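Local coordinates for protein sulfoquinovosidase (PDB 5AEG) that hydrolyses sulfoquinovosyl diacylglycerides and simple sulfoquinovosides to release sulfoquinovose, the sulfosugar that Escherichia coli then degrades by sulfoglycolysis, at residues 447-459 against 463-475. Sequence-based numbering, arbitrary orientation.
Sequences LGEILFFMRAGST and KYSTMMWAGDQNV. With CA (calcium ion), chain D.
Strands 451-454 and 468-469 run parallel and meet at one bridge, where Met454 lies across from Met468: Met454 N donates to Met467 O (3.0 Å), and Trp469 N returns a nearly straight bond to Met454 O (2.8 Å, 173° at the hydrogen). Two residues before the bridge a side chain takes over from the backbone. Thr466 OG1 donates to Phe452 O (2.7 Å) and, set between its own backbone N and carbonyl carbon (chi1 44°), sits over the centre of the Phe452 ring, while Tyr464 O approaches that ring at its edge, 3.2 Å from CZ. Replacing Phe452 with an alanine would probably uncover the Thr466 hydroxyl and open a gap beside Tyr464 O, which has no hydrogen-bond partner. Further along, Phe453 turns its edge to the face of Trp469 in an offset edge-to-face pair, planes at 86°. Arg455 runs alongside the same indole, its CB 3.8 Å from the centroid of the six-membered ring in a CH-pi contact, and carries its extended chain on to salt bridges with the nucleophile Asp405 and with Glu408. Trp469 NE1 is hydrogen-bonded to Asp504. Past Gly471, Asp472, the inferred proton donor, binds calcium through both O and OD2. The pair thus illustrates neighbouring strands of a TIM barrel, here of glycoside hydrolase family 31, whose C-terminal ends deliver residues to the active site.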
loop_
_atom_site.group_PDB
_atom_site.type_symbol
_atom_site.label_atom_id
_atom_site.label_comp_id
_atom_site.label_asym_id
_atom_site.label_seq_id
_atom_site.Cartn_x
_atom_site.Cartn_y
_atom_site.Cartn_z
ATOM N N LEU A 447 14.356 11.012 -11.266
ATOM C CA LEU A 447 14.270 9.658 -10.722
ATOM C C LEU A 447 15.532 9.330 -9.957
ATOM O O LEU A 447 16.614 9.634 -10.401
ATOM C CB LEU A 447 13.933 8.628 -11.818
ATOM C CG LEU A 447 12.500 8.692 -12.348
ATOM C CD1 LEU A 447 12.285 7.775 -13.551
ATOM C CD2 LEU A 447 11.425 8.407 -11.279
ATOM N N GLY A 448 15.413 8.801 -8.731
ATOM C CA GLY A 448 16.596 8.561 -7.889
ATOM C C GLY A 448 17.116 9.793 -7.162
ATOM O O GLY A 448 18.025 9.688 -6.362
ATOM N N GLU A 449 16.463 10.941 -7.332
ATOM C CA GLU A 449 16.856 12.159 -6.633
ATOM C C GLU A 449 15.734 12.765 -5.814
ATOM O O GLU A 449 15.968 13.343 -4.740
ATOM C CB GLU A 449 17.380 13.258 -7.627
ATOM C CG GLU A 449 18.807 13.074 -8.167
ATOM C CD GLU A 449 19.043 13.948 -9.413
ATOM O OE1 GLU A 449 18.817 15.177 -9.331
ATOM O OE2 GLU A 449 19.357 13.389 -10.492
ATOM N N ILE A 450 14.537 12.745 -6.355
ATOM C CA ILE A 450 13.336 13.162 -5.647
ATOM C C ILE A 450 12.549 11.925 -5.213
ATOM O O ILE A 450 12.443 10.949 -5.952
ATOM C CB ILE A 450 12.477 14.092 -6.566
ATOM C CG1 ILE A 450 13.220 15.437 -6.705
ATOM C CG2 ILE A 450 11.045 14.321 -6.081
ATOM C CD1 ILE A 450 12.595 16.379 -7.750
ATOM N N LEU A 451 11.971 12.007 -4.021
ATOM C CA LEU A 451 11.187 10.865 -3.454
ATOM C C LEU A 451 9.752 11.315 -3.102
ATOM O O LEU A 451 9.552 12.170 -2.202
ATOM C CB LEU A 451 11.949 10.253 -2.229
ATOM C CG LEU A 451 11.121 9.009 -1.858
ATOM C CD1 LEU A 451 11.331 7.748 -2.646
ATOM C CD2 LEU A 451 10.465 8.951 -0.501
ATOM N N PHE A 452 8.781 10.769 -3.797
ATOM C CA PHE A 452 7.380 10.942 -3.388
ATOM C C PHE A 452 6.850 9.668 -2.742
ATOM O O PHE A 452 7.324 8.536 -3.011
ATOM C CB PHE A 452 6.463 11.447 -4.518
ATOM C CG PHE A 452 6.309 10.547 -5.635
ATOM C CD1 PHE A 452 5.277 9.596 -5.658
ATOM C CD2 PHE A 452 7.128 10.676 -6.728
ATOM C CE1 PHE A 452 5.128 8.760 -6.776
ATOM C CE2 PHE A 452 7.019 9.832 -7.793
ATOM C CZ PHE A 452 6.018 8.900 -7.848
ATOM N N PHE A 453 5.867 9.834 -1.902
ATOM C CA PHE A 453 5.318 8.703 -1.203
ATOM C C PHE A 453 3.806 8.765 -1.260
ATOM O O PHE A 453 3.243 9.872 -1.149
ATOM C CB PHE A 453 5.897 8.556 0.220
ATOM C CG PHE A 453 5.854 9.808 1.058
ATOM C CD1 PHE A 453 6.857 10.740 0.977
ATOM C CD2 PHE A 453 4.851 9.972 2.010
ATOM C CE1 PHE A 453 6.803 11.910 1.726
ATOM C CE2 PHE A 453 4.808 11.114 2.808
ATOM C CZ PHE A 453 5.801 12.066 2.663
ATOM N N MET A 454 3.175 7.589 -1.371
ATOM C CA MET A 454 1.738 7.485 -1.544
ATOM C C MET A 454 1.137 6.548 -0.570
ATOM O O MET A 454 1.817 5.596 -0.089
ATOM C CB MET A 454 1.451 6.905 -2.999
ATOM C CG MET A 454 2.070 7.789 -4.048
ATOM S SD MET A 454 1.511 7.387 -5.713
ATOM C CE MET A 454 -0.186 7.962 -5.722
ATOM N N ARG A 455 -0.160 6.718 -0.283
ATOM C CA ARG A 455 -0.863 5.672 0.415
ATOM C C ARG A 455 -1.719 4.785 -0.481
ATOM O O ARG A 455 -1.707 3.602 -0.338
ATOM C CB ARG A 455 -1.689 6.160 1.604
ATOM C CG ARG A 455 -2.853 7.105 1.366
ATOM C CD ARG A 455 -3.512 7.496 2.725
ATOM N NE ARG A 455 -4.337 8.686 2.417
ATOM C CZ ARG A 455 -5.653 8.769 2.207
ATOM N NH1 ARG A 455 -6.480 7.790 2.374
ATOM N NH2 ARG A 455 -6.174 9.902 1.804
ATOM N N ALA A 456 -2.536 5.385 -1.341
ATOM C CA ALA A 456 -3.296 4.618 -2.311
ATOM C C ALA A 456 -2.464 3.971 -3.371
ATOM O O ALA A 456 -1.417 4.503 -3.756
ATOM C CB ALA A 456 -4.371 5.508 -2.940
ATOM N N GLY A 457 -2.957 2.806 -3.835
ATOM C CA GLY A 457 -2.381 2.121 -4.906
ATOM C C GLY A 457 -3.259 1.232 -5.684
ATOM O O GLY A 457 -4.361 0.930 -5.272
ATOM N N SER A 458 -2.746 0.822 -6.861
ATOM C CA SER A 458 -3.429 -0.146 -7.674
ATOM C C SER A 458 -2.403 -0.743 -8.625
ATOM O O SER A 458 -1.240 -0.374 -8.603
ATOM C CB SER A 458 -4.590 0.509 -8.475
ATOM O OG SER A 458 -4.177 1.520 -9.386
ATOM N N THR A 459 -2.833 -1.720 -9.412
ATOM C CA THR A 459 -1.962 -2.394 -10.371
ATOM C C THR A 459 -1.124 -1.416 -11.165
ATOM O O THR A 459 -1.655 -0.516 -11.774
ATOM C CB THR A 459 -2.800 -3.309 -11.290
ATOM O OG1 THR A 459 -3.494 -4.295 -10.512
ATOM C CG2 THR A 459 -1.915 -3.944 -12.274
ATOM N N LYS A 463 5.582 -0.035 -10.411
ATOM C CA LYS A 463 6.532 0.750 -11.257
ATOM C C LYS A 463 6.502 2.255 -10.853
ATOM O O LYS A 463 7.544 2.929 -10.760
ATOM C CB LYS A 463 6.115 0.681 -12.748
ATOM C CG LYS A 463 7.077 1.439 -13.702
ATOM C CD LYS A 463 6.720 1.047 -15.137
ATOM C CE LYS A 463 7.399 1.850 -16.250
ATOM N NZ LYS A 463 8.718 2.371 -15.831
ATOM N N TYR A 464 5.294 2.766 -10.659
ATOM C CA TYR A 464 5.114 4.203 -10.614
ATOM C C TYR A 464 5.210 4.855 -9.233
ATOM O O TYR A 464 5.504 6.031 -9.196
ATOM C CB TYR A 464 3.772 4.575 -11.251
ATOM C CG TYR A 464 3.706 4.221 -12.730
ATOM C CD1 TYR A 464 4.724 4.605 -13.604
ATOM C CD2 TYR A 464 2.671 3.443 -13.217
ATOM C CE1 TYR A 464 4.674 4.271 -14.966
ATOM C CE2 TYR A 464 2.617 3.097 -14.560
ATOM C CZ TYR A 464 3.614 3.517 -15.421
ATOM O OH TYR A 464 3.533 3.153 -16.726
ATOM N N SER A 465 4.996 4.136 -8.116
ATOM C CA SER A 465 5.103 4.821 -6.779
ATOM C C SER A 465 6.515 4.542 -6.255
ATOM O O SER A 465 6.904 3.380 -6.022
ATOM C CB SER A 465 4.088 4.336 -5.779
ATOM O OG SER A 465 4.301 4.986 -4.546
ATOM N N THR A 466 7.287 5.585 -6.027
ATOM C CA THR A 466 8.610 5.414 -5.564
ATOM C C THR A 466 8.701 4.986 -4.078
ATOM O O THR A 466 9.774 4.559 -3.625
ATOM C CB THR A 466 9.404 6.743 -5.730
ATOM O OG1 THR A 466 8.587 7.872 -5.302
ATOM C CG2 THR A 466 9.742 6.972 -7.266
ATOM N N MET A 467 7.616 5.130 -3.336
ATOM C CA MET A 467 7.579 4.705 -1.909
ATOM C C MET A 467 6.170 4.637 -1.469
ATOM O O MET A 467 5.385 5.598 -1.747
ATOM C CB MET A 467 8.329 5.735 -1.054
ATOM C CG MET A 467 8.146 5.563 0.427
ATOM S SD MET A 467 8.866 4.092 1.204
ATOM C CE MET A 467 10.605 4.586 1.146
ATOM N N MET A 468 5.791 3.537 -0.806
ATOM C CA MET A 468 4.500 3.467 -0.178
ATOM C C MET A 468 4.637 3.895 1.298
ATOM O O MET A 468 5.638 3.637 1.959
ATOM C CB MET A 468 3.829 2.079 -0.275
ATOM C CG MET A 468 3.741 1.507 -1.658
ATOM S SD MET A 468 2.919 2.555 -2.821
ATOM C CE MET A 468 1.368 2.926 -2.097
ATOM N N TRP A 469 3.590 4.570 1.801
ATOM C CA TRP A 469 3.439 4.740 3.247
ATOM C C TRP A 469 2.135 4.117 3.671
ATOM O O TRP A 469 1.141 4.116 2.929
ATOM C CB TRP A 469 3.719 6.144 3.778
ATOM C CG TRP A 469 2.588 6.946 4.376
ATOM C CD1 TRP A 469 2.233 7.042 5.702
ATOM C CD2 TRP A 469 1.712 7.849 3.666
ATOM N NE1 TRP A 469 1.159 7.876 5.822
ATOM C CE2 TRP A 469 0.797 8.336 4.584
ATOM C CE3 TRP A 469 1.556 8.176 2.306
ATOM C CZ2 TRP A 469 -0.252 9.232 4.211
ATOM C CZ3 TRP A 469 0.558 9.062 1.948
ATOM C CH2 TRP A 469 -0.372 9.523 2.891
ATOM N N ALA A 470 2.096 3.726 4.940
ATOM C CA ALA A 470 0.976 2.966 5.444
ATOM C C ALA A 470 -0.317 3.755 5.751
ATOM O O ALA A 470 -1.234 3.204 6.296
ATOM C CB ALA A 470 1.410 2.199 6.676
ATOM N N GLY A 471 -0.372 5.010 5.356
ATOM C CA GLY A 471 -1.593 5.765 5.514
ATOM C C GLY A 471 -1.898 6.056 6.968
ATOM O O GLY A 471 -0.980 6.166 7.741
ATOM N N ASP A 472 -3.193 6.065 7.301
ATOM C CA ASP A 472 -3.710 6.532 8.648
ATOM C C ASP A 472 -3.803 5.389 9.581
ATOM O O ASP A 472 -4.707 4.605 9.489
ATOM C CB ASP A 472 -5.115 7.191 8.571
ATOM C CG ASP A 472 -6.230 6.261 7.848
ATOM O OD1 ASP A 472 -5.942 6.140 6.601
ATOM O OD2 ASP A 472 -7.294 5.644 8.426
ATOM N N GLN A 473 -2.829 5.278 10.523
ATOM C CA GLN A 473 -3.039 4.477 11.703
ATOM C C GLN A 473 -3.625 5.376 12.816
ATOM O O GLN A 473 -3.375 6.565 12.854
ATOM C CB GLN A 473 -1.681 3.919 12.281
ATOM C CG GLN A 473 -1.246 2.683 11.516
ATOM C CD GLN A 473 -0.713 3.034 10.165
ATOM O OE1 GLN A 473 0.284 3.737 10.062
ATOM N NE2 GLN A 473 -1.388 2.584 9.101
ATOM N N ASN A 474 -4.404 4.779 13.678
ATOM C CA ASN A 474 -4.744 5.421 14.918
ATOM C C ASN A 474 -3.478 5.696 15.730
ATOM O O ASN A 474 -2.525 4.908 15.681
ATOM C CB ASN A 474 -5.658 4.545 15.748
ATOM C CG ASN A 474 -7.118 4.426 15.162
ATOM O OD1 ASN A 474 -7.506 5.131 14.237
ATOM N ND2 ASN A 474 -7.879 3.487 15.692
ATOM N N VAL A 475 -3.561 6.684 16.618
ATOM C CA VAL A 475 -2.519 6.884 17.650
ATOM C C VAL A 475 -2.788 5.966 18.831
ATOM O O VAL A 475 -2.919 6.417 19.971
ATOM C CB VAL A 475 -2.385 8.385 18.024
ATOM C CG1 VAL A 475 -1.872 9.167 16.820
ATOM C CG2 VAL A 475 -3.652 9.015 18.604
HETATM CA CA CA D . -6.924 3.793 9.911
HETATM O O HOH W 1 -7.027 5.483 11.593
#